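Local coordinates for D-alanyl transferase DltD (Enterococcus faecium TX0133A04, PDB 6PFX), which probably takes part in transferring D-alanine to lipoteichoic acid at the cell membrane of this Gram-positive bacterium, at residues 13-18 against 68-73; 39-44 against 96-101; 264-269 against 309-314; 315-320 against 389-394. All blocks are in the same frame, centred on the assembly; numbering follows the deposited sequence.

Interactions 1 and 2 belong to the same parallel sheet: 39-43 lies between 68-71 and 97-101, so Phe70 N and Leu72 N of interaction 1 bond to Ile40 O and Phe42 O of interaction 2. Both are buried, their centres about 10 Å apart, and backbone hydrogen bonds with apolar packing dominate. Interactions 3 and 4 are partly buried and use consecutive turns of helix 308-323, their centres about 9 Å apart; Lys317 joins them by donating to Arg267 O. Here side chains do more of the work: packing round a methionine whose sulfur accepts a weak hydrogen bond in interaction 3, lysine ammonium groups in interaction 4. Interaction 1 lies across the chain's centre from both.

Interaction 1: 13-18 against 68-73; sequences RRASSS and RPFLLG
One direct hydrogen bond joins helix 9-18 to strand 68-71, an outermost strand of the parallel sheet. Leu71 N gives its hydrogen to Ser16 O at 2.8 Å and almost straight, 174° at the hydrogen, with the donor in the carbonyl plane. A water extends this link, donating to Ala15 O and to Leu71 O. Ser16 OG turns back to its own helix and donates to Arg13 O at 2.7 Å, on a lone pair; its chi1 of 72° sets it in the crowded position between backbone N and carbonyl carbon.

Apolar contact centres on Phe70, whose ring lies under the Ser16 backbone: Ser16 CA stands 3.6 Å from the ring centroid, a CH-pi contact over the face. Ala15 CB reaches the ring tip, while Leu71 CD1 packs 4.0 Å from Ser17 CA.

Like charges meet at the more open end. The extended Arg13 chain crosses Arg68 at about a right angle, laying CD over one face of the Arg68 guanidinium, with the two guanidinium planes 84° apart. Arg13 also has weak, long ion pairs with Glu10, Glu61 and Asp207, acidic neighbours that probably offset the repulsion implied by Arg13 NE lying 4.0 Å from Arg68 NH2.

Interaction 2: 39-44 against 96-101; sequences YIPFFG and KKVVFI
Chi1 of -82° puts CG of Phe42 anti to its carbonyl carbon, while Val99, at 180°, has CG1 anti to its backbone N; paired in register on one face of the sheet, the two side chains thereby lie side by side, pointing the same way. Val99 CB sits over the middle of the Phe42 ring, 3.8 Å from its centroid, with both methyls above the same face. On the other face are Phe43 and Phe100. Their CG atoms take different positions, beside the backbone N in Phe43 and anti to it in Phe100, and the rings, their planes near parallel, are slid apart with little overlap. Phe43 CB instead meets Phe100 CD2 at 3.4 Å, and Val98 CG1 abuts the edge of the Phe43 ring in plane. Two bends, at chi3 and chi4, fold Lys96 back until NZ donates to Tyr39 O at 2.7 Å; Leu34 O is a second acceptor.

The backbone ladder alternates through three nearly straight bonds: Val99 N to Pro41 O, Phe43 N to Val99 O, and Ile101 N to Phe43 O at 2.8 Å. With the strand axes only 14° from parallel, this pattern defines adjacent parallel strands, here 39-43 and 97-101 at the heart of the alpha/beta sheet expected of an SGNH-hydrolase-like fold.

Interaction 3: 264-269 against 309-314; sequences WDYRFS and EMLQGF
The Arg267 guanidinium has the Phe268 ring tip, CZ, above one face, offset toward the rim, and the Asp265 carboxylate at its edge in the same plane. That edge contact is a side-on bidentate salt bridge: NE donates to Asp265 OD1 and NH2 to Asp265 OD2, each at 2.8 Å and each on a syn lone pair. Arg267 CB in turn lies over the centre of the Phe268 ring. The Tyr266 ring meets the helix at its edge, where Leu311 CD2 comes within 3.7 Å of Tyr266 CD2. Met310 CE approaches the ring obliquely, and Met310 SD stands 5.0 Å from its centroid, making a Met-aromatic contact 46° off the ring normal.

Asp265 OD1 also accepts from Arg267 N at 3.1 Å, from above the carboxylate plane, which makes residues 265-267 an Asx turn. The turn sits in the loop ahead of helix 271-284 and faces helix 308-323.

Across the contact, Met310 is bent at chi2 (-83°) and chi3 so that SD accepts a weak hydrogen bond from Tyr266 N at 3.3 Å, while CE comes close to Trp264 O. Its CG lies 3.5 Å from Asp265 OD1. One turn along the helix, Arg267 CG packs against the backbone of Gly313 and Phe314. Phe314 CD1 approaches Tyr266 O to 3.4 Å, and the Phe314 ring also meets that of Phe107.

Interaction 4: 315-320 against 389-394; sequences AKKIKF and QIPDKL
Two successive lysines of helix 308-323 hold the C-terminal tail after helix 384-388 by donating to its backbone carbonyls, a partly buried contact between a helix of the alpha/beta fold and the C-terminal segment. Lys316 leaves the helix with CG anti to the backbone N (chi1 -176°) and runs extended until a turn at chi4 directs NZ into the bend of residues 391-394. There NZ donates to Pro391 O and Leu394 O, each 2.7 Å away, and weakly to Asp392 O at 3.4 Å. Pro391 O also accepts from Leu394 N, which closes the bend.

Lys317 is straight throughout, and its NZ donates to Gln389 O at 2.8 Å on a lone pair. The same ammonium bonds to Trp386 O and Arg267 O and makes cation-pi contacts with Phe272 and Trp386, so this buried charge is well satisfied and probably stays protonated.

Apolar contacts accompany these bonds. Pro391 CG rests 3.9 Å from Lys317 CB. Phe320 and Leu394 cross at about a right angle; Leu394 CD1 touches Phe320 CG at 3.9 Å, and Leu394 CD2 stands over the middle of the ring, 4.0 Å from the Phe320 centroid and only 7° off the ring normal.

Interaction 1: 13-18 against 68-73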
# COMPACT_ATOMS: atom_id res chain seq x y z
N ARG A 13 13.36 11.02 10.61
CA ARG A 13 12.05 11.64 10.70
C ARG A 13 11.65 12.25 9.37
O ARG A 13 10.51 12.07 8.90
CB ARG A 13 12.08 12.70 11.80
CG ARG A 13 10.77 13.42 12.04
CD ARG A 13 10.84 14.21 13.35
NE ARG A 13 9.68 15.08 13.54
CZ ARG A 13 9.69 16.40 13.37
NH1 ARG A 13 10.80 17.04 13.01
NH2 ARG A 13 8.57 17.10 13.56
N ARG A 14 12.56 12.99 8.73
CA ARG A 14 12.28 13.51 7.40
C ARG A 14 11.96 12.39 6.43
O ARG A 14 10.99 12.47 5.66
CB ARG A 14 13.47 14.34 6.91
CG ARG A 14 13.64 15.68 7.62
CD ARG A 14 15.07 16.19 7.51
NE ARG A 14 15.52 16.28 6.12
CZ ARG A 14 16.80 16.18 5.74
NH1 ARG A 14 17.76 15.99 6.63
NH2 ARG A 14 17.10 16.28 4.45
N ALA A 15 12.76 11.32 6.46
CA ALA A 15 12.54 10.19 5.55
C ALA A 15 11.17 9.56 5.76
O ALA A 15 10.54 9.10 4.79
CB ALA A 15 13.63 9.14 5.76
N SER A 16 10.70 9.51 7.01
CA SER A 16 9.48 8.79 7.35
C SER A 16 8.25 9.36 6.65
O SER A 16 7.24 8.66 6.54
CB SER A 16 9.24 8.78 8.87
OG SER A 16 8.85 10.05 9.37
N SER A 17 8.32 10.60 6.17
CA SER A 17 7.21 11.21 5.46
C SER A 17 7.56 11.63 4.04
O SER A 17 6.71 12.21 3.36
CB SER A 17 6.70 12.43 6.24
OG SER A 17 7.71 13.42 6.35
N SER A 18 8.76 11.30 3.56
CA SER A 18 9.20 11.79 2.26
C SER A 18 8.58 11.03 1.10
O SER A 18 8.39 11.60 0.02
CB SER A 18 10.72 11.67 2.15
OG SER A 18 11.10 10.30 2.14
N ARG A 68 5.09 7.05 15.15
CA ARG A 68 5.12 7.88 13.95
C ARG A 68 4.97 7.01 12.72
O ARG A 68 5.72 6.02 12.55
CB ARG A 68 6.45 8.65 13.92
CG ARG A 68 6.61 9.57 12.74
CD ARG A 68 7.87 10.45 12.83
NE ARG A 68 7.81 11.45 13.90
CZ ARG A 68 8.41 11.33 15.08
NH1 ARG A 68 9.11 10.24 15.38
NH2 ARG A 68 8.29 12.30 15.98
N PRO A 69 4.02 7.29 11.83
CA PRO A 69 3.96 6.51 10.59
C PRO A 69 5.24 6.67 9.79
O PRO A 69 5.84 7.74 9.74
CB PRO A 69 2.75 7.10 9.85
CG PRO A 69 1.97 7.83 10.90
CD PRO A 69 2.96 8.31 11.91
N PHE A 70 5.67 5.57 9.17
CA PHE A 70 6.72 5.61 8.16
C PHE A 70 6.02 5.27 6.84
O PHE A 70 5.53 4.15 6.67
CB PHE A 70 7.85 4.64 8.48
CG PHE A 70 9.11 4.95 7.73
CD1 PHE A 70 9.17 4.73 6.37
CD2 PHE A 70 10.20 5.49 8.38
CE1 PHE A 70 10.33 5.03 5.65
CE2 PHE A 70 11.35 5.82 7.67
CZ PHE A 70 11.42 5.58 6.31
N LEU A 71 5.92 6.25 5.95
CA LEU A 71 5.08 6.09 4.77
C LEU A 71 5.84 5.34 3.68
O LEU A 71 6.87 5.81 3.19
CB LEU A 71 4.63 7.45 4.26
CG LEU A 71 4.03 8.39 5.30
CD1 LEU A 71 3.64 9.69 4.66
CD2 LEU A 71 2.82 7.75 5.98
N LEU A 72 5.31 4.19 3.28
CA LEU A 72 5.99 3.33 2.32
C LEU A 72 5.21 3.13 1.02
O LEU A 72 5.68 2.41 0.14
CB LEU A 72 6.33 1.99 2.96
CG LEU A 72 7.42 2.04 4.05
CD1 LEU A 72 7.53 0.70 4.75
CD2 LEU A 72 8.77 2.46 3.46
N GLY A 73 4.08 3.75 0.87
CA GLY A 73 3.47 3.84 -0.43
C GLY A 73 3.85 5.12 -1.17
O GLY A 73 4.28 6.11 -0.56
O HOH W 1 8.54 7.91 3.30

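Interaction 2: 39-44 against 96-101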
# COMPACT_ATOMS: atom_id res chain seq x y z
N TYR A 39 8.40 3.68 14.92
CA TYR A 39 8.02 3.79 13.51
C TYR A 39 7.14 2.62 13.10
O TYR A 39 7.56 1.45 13.16
CB TYR A 39 9.25 3.90 12.61
CG TYR A 39 9.84 5.27 12.67
CD1 TYR A 39 9.18 6.35 12.12
CD2 TYR A 39 11.05 5.49 13.30
CE1 TYR A 39 9.70 7.61 12.19
CE2 TYR A 39 11.59 6.74 13.37
CZ TYR A 39 10.91 7.81 12.82
OH TYR A 39 11.44 9.07 12.89
N ILE A 40 5.92 2.94 12.66
CA ILE A 40 4.94 1.96 12.23
C ILE A 40 4.79 2.08 10.71
O ILE A 40 4.45 3.16 10.21
CB ILE A 40 3.58 2.16 12.93
CG1 ILE A 40 3.71 1.95 14.45
CG2 ILE A 40 2.50 1.28 12.29
CD1 ILE A 40 4.24 0.57 14.89
N PRO A 41 5.05 1.02 9.94
CA PRO A 41 4.95 1.17 8.48
C PRO A 41 3.50 1.31 8.04
O PRO A 41 2.62 0.59 8.52
CB PRO A 41 5.59 -0.12 7.94
CG PRO A 41 5.36 -1.12 9.04
CD PRO A 41 5.48 -0.34 10.33
N PHE A 42 3.26 2.30 7.17
CA PHE A 42 1.98 2.51 6.49
C PHE A 42 2.22 2.25 5.01
O PHE A 42 2.93 3.02 4.34
CB PHE A 42 1.47 3.93 6.68
CG PHE A 42 0.75 4.20 7.99
CD1 PHE A 42 1.37 4.00 9.21
CD2 PHE A 42 -0.54 4.71 7.97
CE1 PHE A 42 0.70 4.27 10.40
CE2 PHE A 42 -1.20 5.00 9.14
CZ PHE A 42 -0.59 4.79 10.37
N PHE A 43 1.67 1.15 4.50
CA PHE A 43 1.78 0.77 3.11
C PHE A 43 0.55 1.24 2.35
O PHE A 43 -0.57 1.26 2.88
CB PHE A 43 1.89 -0.75 2.96
CG PHE A 43 3.15 -1.33 3.53
CD1 PHE A 43 4.32 -1.38 2.78
CD2 PHE A 43 3.18 -1.84 4.82
CE1 PHE A 43 5.48 -1.91 3.31
CE2 PHE A 43 4.34 -2.36 5.35
CZ PHE A 43 5.48 -2.40 4.59
N GLY A 44 0.76 1.58 1.08
CA GLY A 44 -0.34 2.04 0.26
C GLY A 44 0.13 2.59 -1.06
O GLY A 44 0.91 1.94 -1.76
N LYS A 96 6.05 -6.42 14.11
CA LYS A 96 5.52 -5.07 14.11
C LYS A 96 4.04 -5.03 13.75
O LYS A 96 3.51 -5.87 13.01
CB LYS A 96 6.31 -4.19 13.13
CG LYS A 96 7.75 -3.94 13.57
CD LYS A 96 8.46 -2.93 12.69
CE LYS A 96 8.03 -1.51 12.99
NZ LYS A 96 8.64 -0.85 14.19
N LYS A 97 3.36 -4.02 14.29
CA LYS A 97 2.08 -3.62 13.74
C LYS A 97 2.26 -2.90 12.41
O LYS A 97 3.24 -2.19 12.19
CB LYS A 97 1.34 -2.74 14.74
CG LYS A 97 0.86 -3.52 15.97
CD LYS A 97 0.07 -2.60 16.88
CE LYS A 97 -0.47 -3.33 18.09
NZ LYS A 97 0.66 -3.79 18.93
N VAL A 98 1.27 -3.10 11.53
CA VAL A 98 1.29 -2.61 10.15
C VAL A 98 -0.08 -2.05 9.80
O VAL A 98 -1.11 -2.61 10.17
CB VAL A 98 1.62 -3.76 9.17
CG1 VAL A 98 1.62 -3.27 7.73
CG2 VAL A 98 2.95 -4.42 9.55
N VAL A 99 -0.09 -0.94 9.06
CA VAL A 99 -1.30 -0.41 8.44
C VAL A 99 -1.09 -0.51 6.94
O VAL A 99 -0.05 -0.10 6.43
CB VAL A 99 -1.56 1.04 8.85
CG1 VAL A 99 -2.83 1.62 8.20
CG2 VAL A 99 -1.72 1.14 10.33
N PHE A 100 -2.07 -1.08 6.24
CA PHE A 100 -1.95 -1.32 4.81
C PHE A 100 -3.23 -0.83 4.14
O PHE A 100 -4.31 -1.36 4.42
CB PHE A 100 -1.74 -2.81 4.54
CG PHE A 100 -1.32 -3.14 3.12
CD1 PHE A 100 -2.21 -3.03 2.08
CD2 PHE A 100 -0.02 -3.58 2.82
CE1 PHE A 100 -1.84 -3.34 0.78
CE2 PHE A 100 0.36 -3.88 1.52
CZ PHE A 100 -0.55 -3.77 0.51
N ILE A 101 -3.11 0.12 3.21
CA ILE A 101 -4.25 0.64 2.47
C ILE A 101 -4.32 -0.11 1.13
O ILE A 101 -3.40 -0.00 0.32
CB ILE A 101 -4.12 2.15 2.22
CG1 ILE A 101 -3.67 2.92 3.47
CG2 ILE A 101 -5.44 2.70 1.70
CD1 ILE A 101 -4.59 2.85 4.60

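Interaction 3: 264-269 against 309-314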
# COMPACT_ATOMS: atom_id res chain seq x y z
N TRP A 264 -15.63 -1.08 -16.39
CA TRP A 264 -14.42 -1.32 -15.61
C TRP A 264 -14.70 -2.33 -14.50
O TRP A 264 -15.76 -2.30 -13.86
CB TRP A 264 -13.92 -0.01 -15.01
CG TRP A 264 -13.21 0.90 -15.99
CD1 TRP A 264 -13.25 0.85 -17.36
CD2 TRP A 264 -12.35 1.98 -15.65
NE1 TRP A 264 -12.44 1.84 -17.89
CE2 TRP A 264 -11.89 2.56 -16.86
CE3 TRP A 264 -11.91 2.53 -14.44
CZ2 TRP A 264 -11.03 3.65 -16.88
CZ3 TRP A 264 -11.06 3.62 -14.46
CH2 TRP A 264 -10.61 4.15 -15.67
N ASP A 265 -13.73 -3.20 -14.24
CA ASP A 265 -13.92 -4.34 -13.34
C ASP A 265 -12.61 -4.55 -12.61
O ASP A 265 -11.56 -4.64 -13.25
CB ASP A 265 -14.31 -5.60 -14.14
CG ASP A 265 -15.06 -6.64 -13.30
OD1 ASP A 265 -14.87 -6.68 -12.06
OD2 ASP A 265 -15.84 -7.44 -13.86
N TYR A 266 -12.67 -4.55 -11.28
CA TYR A 266 -11.51 -4.79 -10.43
C TYR A 266 -11.58 -6.15 -9.72
O TYR A 266 -10.88 -6.36 -8.72
CB TYR A 266 -11.39 -3.68 -9.38
CG TYR A 266 -11.29 -2.26 -9.90
CD1 TYR A 266 -10.58 -1.96 -11.06
CD2 TYR A 266 -11.84 -1.20 -9.18
CE1 TYR A 266 -10.47 -0.66 -11.52
CE2 TYR A 266 -11.74 0.10 -9.64
CZ TYR A 266 -11.03 0.38 -10.78
OH TYR A 266 -10.95 1.69 -11.21
N ARG A 267 -12.40 -7.06 -10.22
CA ARG A 267 -12.59 -8.32 -9.52
C ARG A 267 -11.65 -9.41 -10.02
O ARG A 267 -11.55 -10.45 -9.36
CB ARG A 267 -14.04 -8.80 -9.62
CG ARG A 267 -15.03 -7.88 -8.91
CD ARG A 267 -16.49 -8.22 -9.19
NE ARG A 267 -16.70 -8.32 -10.62
CZ ARG A 267 -17.56 -9.15 -11.20
NH1 ARG A 267 -18.30 -9.97 -10.49
NH2 ARG A 267 -17.63 -9.20 -12.52
N PHE A 268 -10.94 -9.18 -11.12
CA PHE A 268 -10.11 -10.20 -11.77
C PHE A 268 -8.74 -9.61 -12.06
O PHE A 268 -8.65 -8.64 -12.81
CB PHE A 268 -10.76 -10.66 -13.09
CG PHE A 268 -12.19 -11.02 -12.95
CD1 PHE A 268 -12.58 -12.04 -12.12
CD2 PHE A 268 -13.17 -10.29 -13.61
CE1 PHE A 268 -13.92 -12.33 -11.96
CE2 PHE A 268 -14.49 -10.59 -13.45
CZ PHE A 268 -14.88 -11.60 -12.62
N SER A 269 -7.68 -10.18 -11.47
CA SER A 269 -6.39 -9.52 -11.66
C SER A 269 -5.24 -10.37 -11.17
O SER A 269 -5.39 -11.08 -10.17
CB SER A 269 -6.37 -8.23 -10.82
OG SER A 269 -5.20 -7.47 -11.01
N GLU A 309 -21.69 -1.83 -7.15
CA GLU A 309 -21.89 -3.25 -6.91
C GLU A 309 -20.62 -4.02 -7.23
O GLU A 309 -20.22 -4.93 -6.49
CB GLU A 309 -23.07 -3.75 -7.75
CG GLU A 309 -23.33 -5.22 -7.55
CD GLU A 309 -24.41 -5.77 -8.45
OE1 GLU A 309 -25.25 -4.98 -8.95
OE2 GLU A 309 -24.41 -6.99 -8.66
N MET A 310 -19.94 -3.65 -8.31
CA MET A 310 -18.67 -4.27 -8.64
C MET A 310 -17.64 -4.04 -7.54
O MET A 310 -16.92 -4.96 -7.15
CB MET A 310 -18.14 -3.74 -9.98
CG MET A 310 -16.79 -4.29 -10.40
SD MET A 310 -15.38 -3.45 -9.65
CE MET A 310 -15.50 -1.84 -10.44
N LEU A 311 -17.57 -2.82 -7.01
CA LEU A 311 -16.62 -2.54 -5.94
C LEU A 311 -16.93 -3.35 -4.69
O LEU A 311 -16.01 -3.79 -3.98
CB LEU A 311 -16.64 -1.05 -5.63
CG LEU A 311 -16.10 -0.09 -6.68
CD1 LEU A 311 -16.36 1.38 -6.33
CD2 LEU A 311 -14.60 -0.32 -6.85
N GLN A 312 -18.21 -3.55 -4.40
CA GLN A 312 -18.61 -4.41 -3.29
C GLN A 312 -18.16 -5.85 -3.52
O GLN A 312 -17.84 -6.56 -2.57
CB GLN A 312 -20.12 -4.35 -3.09
CG GLN A 312 -20.57 -3.03 -2.55
CD GLN A 312 -22.03 -2.73 -2.82
OE1 GLN A 312 -22.82 -3.61 -3.16
NE2 GLN A 312 -22.39 -1.45 -2.70
N GLY A 313 -18.20 -6.31 -4.78
CA GLY A 313 -17.67 -7.62 -5.11
C GLY A 313 -16.17 -7.71 -4.95
O GLY A 313 -15.65 -8.71 -4.45
N PHE A 314 -15.45 -6.66 -5.37
CA PHE A 314 -14.02 -6.61 -5.09
C PHE A 314 -13.77 -6.78 -3.59
O PHE A 314 -12.91 -7.56 -3.16
CB PHE A 314 -13.36 -5.32 -5.58
CG PHE A 314 -12.03 -5.09 -4.93
CD1 PHE A 314 -10.90 -5.76 -5.38
CD2 PHE A 314 -11.92 -4.26 -3.84
CE1 PHE A 314 -9.69 -5.59 -4.76
CE2 PHE A 314 -10.70 -4.10 -3.20
CZ PHE A 314 -9.59 -4.79 -3.66

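Interaction 4: 315-320 against 389-394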
# COMPACT_ATOMS: atom_id res chain seq x y z
N ALA A 315 -14.51 -6.02 -2.77
CA ALA A 315 -14.29 -6.07 -1.33
C ALA A 315 -14.61 -7.45 -0.78
O ALA A 315 -13.87 -7.97 0.06
CB ALA A 315 -15.14 -5.02 -0.64
N LYS A 316 -15.68 -8.08 -1.27
CA LYS A 316 -16.01 -9.44 -0.85
C LYS A 316 -14.85 -10.38 -1.14
O LYS A 316 -14.49 -11.21 -0.30
CB LYS A 316 -17.27 -9.92 -1.56
CG LYS A 316 -17.77 -11.31 -1.11
CD LYS A 316 -19.08 -11.71 -1.78
CE LYS A 316 -19.71 -12.90 -1.07
NZ LYS A 316 -19.40 -14.17 -1.74
N LYS A 317 -14.27 -10.26 -2.34
CA LYS A 317 -13.21 -11.16 -2.76
C LYS A 317 -11.94 -10.94 -1.93
O LYS A 317 -11.32 -11.90 -1.47
CB LYS A 317 -12.92 -10.96 -4.25
CG LYS A 317 -11.89 -11.93 -4.79
CD LYS A 317 -11.86 -11.94 -6.32
CE LYS A 317 -10.71 -12.79 -6.85
NZ LYS A 317 -10.80 -12.93 -8.35
N ILE A 318 -11.55 -9.68 -1.72
CA ILE A 318 -10.33 -9.43 -0.95
C ILE A 318 -10.51 -9.80 0.51
O ILE A 318 -9.58 -10.31 1.14
CB ILE A 318 -9.80 -7.99 -1.18
CG1 ILE A 318 -8.28 -7.95 -1.01
CG2 ILE A 318 -10.48 -7.01 -0.28
CD1 ILE A 318 -7.54 -8.72 -2.07
N LYS A 319 -11.72 -9.60 1.05
CA LYS A 319 -12.00 -9.99 2.43
C LYS A 319 -12.01 -11.50 2.60
O LYS A 319 -11.56 -12.01 3.63
CB LYS A 319 -13.27 -9.31 2.94
CG LYS A 319 -13.08 -7.81 3.11
CD LYS A 319 -14.16 -7.14 3.95
CE LYS A 319 -15.55 -7.55 3.55
NZ LYS A 319 -16.54 -6.69 4.26
N PHE A 320 -12.48 -12.24 1.59
CA PHE A 320 -12.35 -13.70 1.64
C PHE A 320 -10.88 -14.10 1.70
O PHE A 320 -10.49 -14.95 2.51
CB PHE A 320 -13.04 -14.32 0.43
CG PHE A 320 -12.93 -15.81 0.38
CD1 PHE A 320 -11.86 -16.42 -0.25
CD2 PHE A 320 -13.89 -16.60 0.97
CE1 PHE A 320 -11.76 -17.81 -0.29
CE2 PHE A 320 -13.80 -17.97 0.93
CZ PHE A 320 -12.73 -18.58 0.31
N GLN A 389 -11.39 -15.73 -10.12
CA GLN A 389 -12.53 -16.21 -9.35
C GLN A 389 -13.60 -15.13 -9.24
O GLN A 389 -13.31 -14.01 -8.81
CB GLN A 389 -12.05 -16.59 -7.94
CG GLN A 389 -13.16 -16.81 -6.92
CD GLN A 389 -13.60 -18.25 -6.81
OE1 GLN A 389 -12.77 -19.15 -6.68
NE2 GLN A 389 -14.90 -18.47 -6.83
N ILE A 390 -14.83 -15.49 -9.56
CA ILE A 390 -15.97 -14.58 -9.35
C ILE A 390 -16.34 -14.59 -7.89
O ILE A 390 -16.49 -15.68 -7.30
CB ILE A 390 -17.15 -15.01 -10.23
CG1 ILE A 390 -16.72 -15.07 -11.70
CG2 ILE A 390 -18.32 -14.05 -10.04
CD1 ILE A 390 -17.81 -15.51 -12.67
N PRO A 391 -16.51 -13.43 -7.24
CA PRO A 391 -16.71 -13.41 -5.78
C PRO A 391 -18.03 -14.00 -5.30
O PRO A 391 -18.12 -14.38 -4.13
CB PRO A 391 -16.65 -11.92 -5.42
CG PRO A 391 -16.02 -11.25 -6.54
CD PRO A 391 -16.28 -12.07 -7.78
N ASP A 392 -19.07 -14.06 -6.14
CA ASP A 392 -20.42 -14.22 -5.62
C ASP A 392 -20.65 -15.56 -4.93
O ASP A 392 -21.46 -15.63 -4.00
CB ASP A 392 -21.44 -14.06 -6.74
CG ASP A 392 -21.38 -12.70 -7.39
OD1 ASP A 392 -20.26 -12.17 -7.55
OD2 ASP A 392 -22.46 -12.18 -7.75
N LYS A 393 -20.00 -16.62 -5.37
CA LYS A 393 -20.20 -17.92 -4.74
C LYS A 393 -19.31 -18.16 -3.53
O LYS A 393 -19.48 -19.17 -2.84
CB LYS A 393 -20.04 -19.03 -5.78
CG LYS A 393 -21.26 -19.10 -6.69
CD LYS A 393 -21.02 -19.95 -7.92
CE LYS A 393 -22.28 -20.72 -8.32
NZ LYS A 393 -22.08 -21.52 -9.56
N LEU A 394 -18.41 -17.23 -3.21
CA LEU A 394 -17.53 -17.44 -2.07
C LEU A 394 -18.32 -17.40 -0.78
O LEU A 394 -19.19 -16.55 -0.59
CB LEU A 394 -16.47 -16.35 -2.02
CG LEU A 394 -15.47 -16.36 -3.17
CD1 LEU A 394 -14.56 -15.16 -3.08
CD2 LEU A 394 -14.66 -17.66 -3.19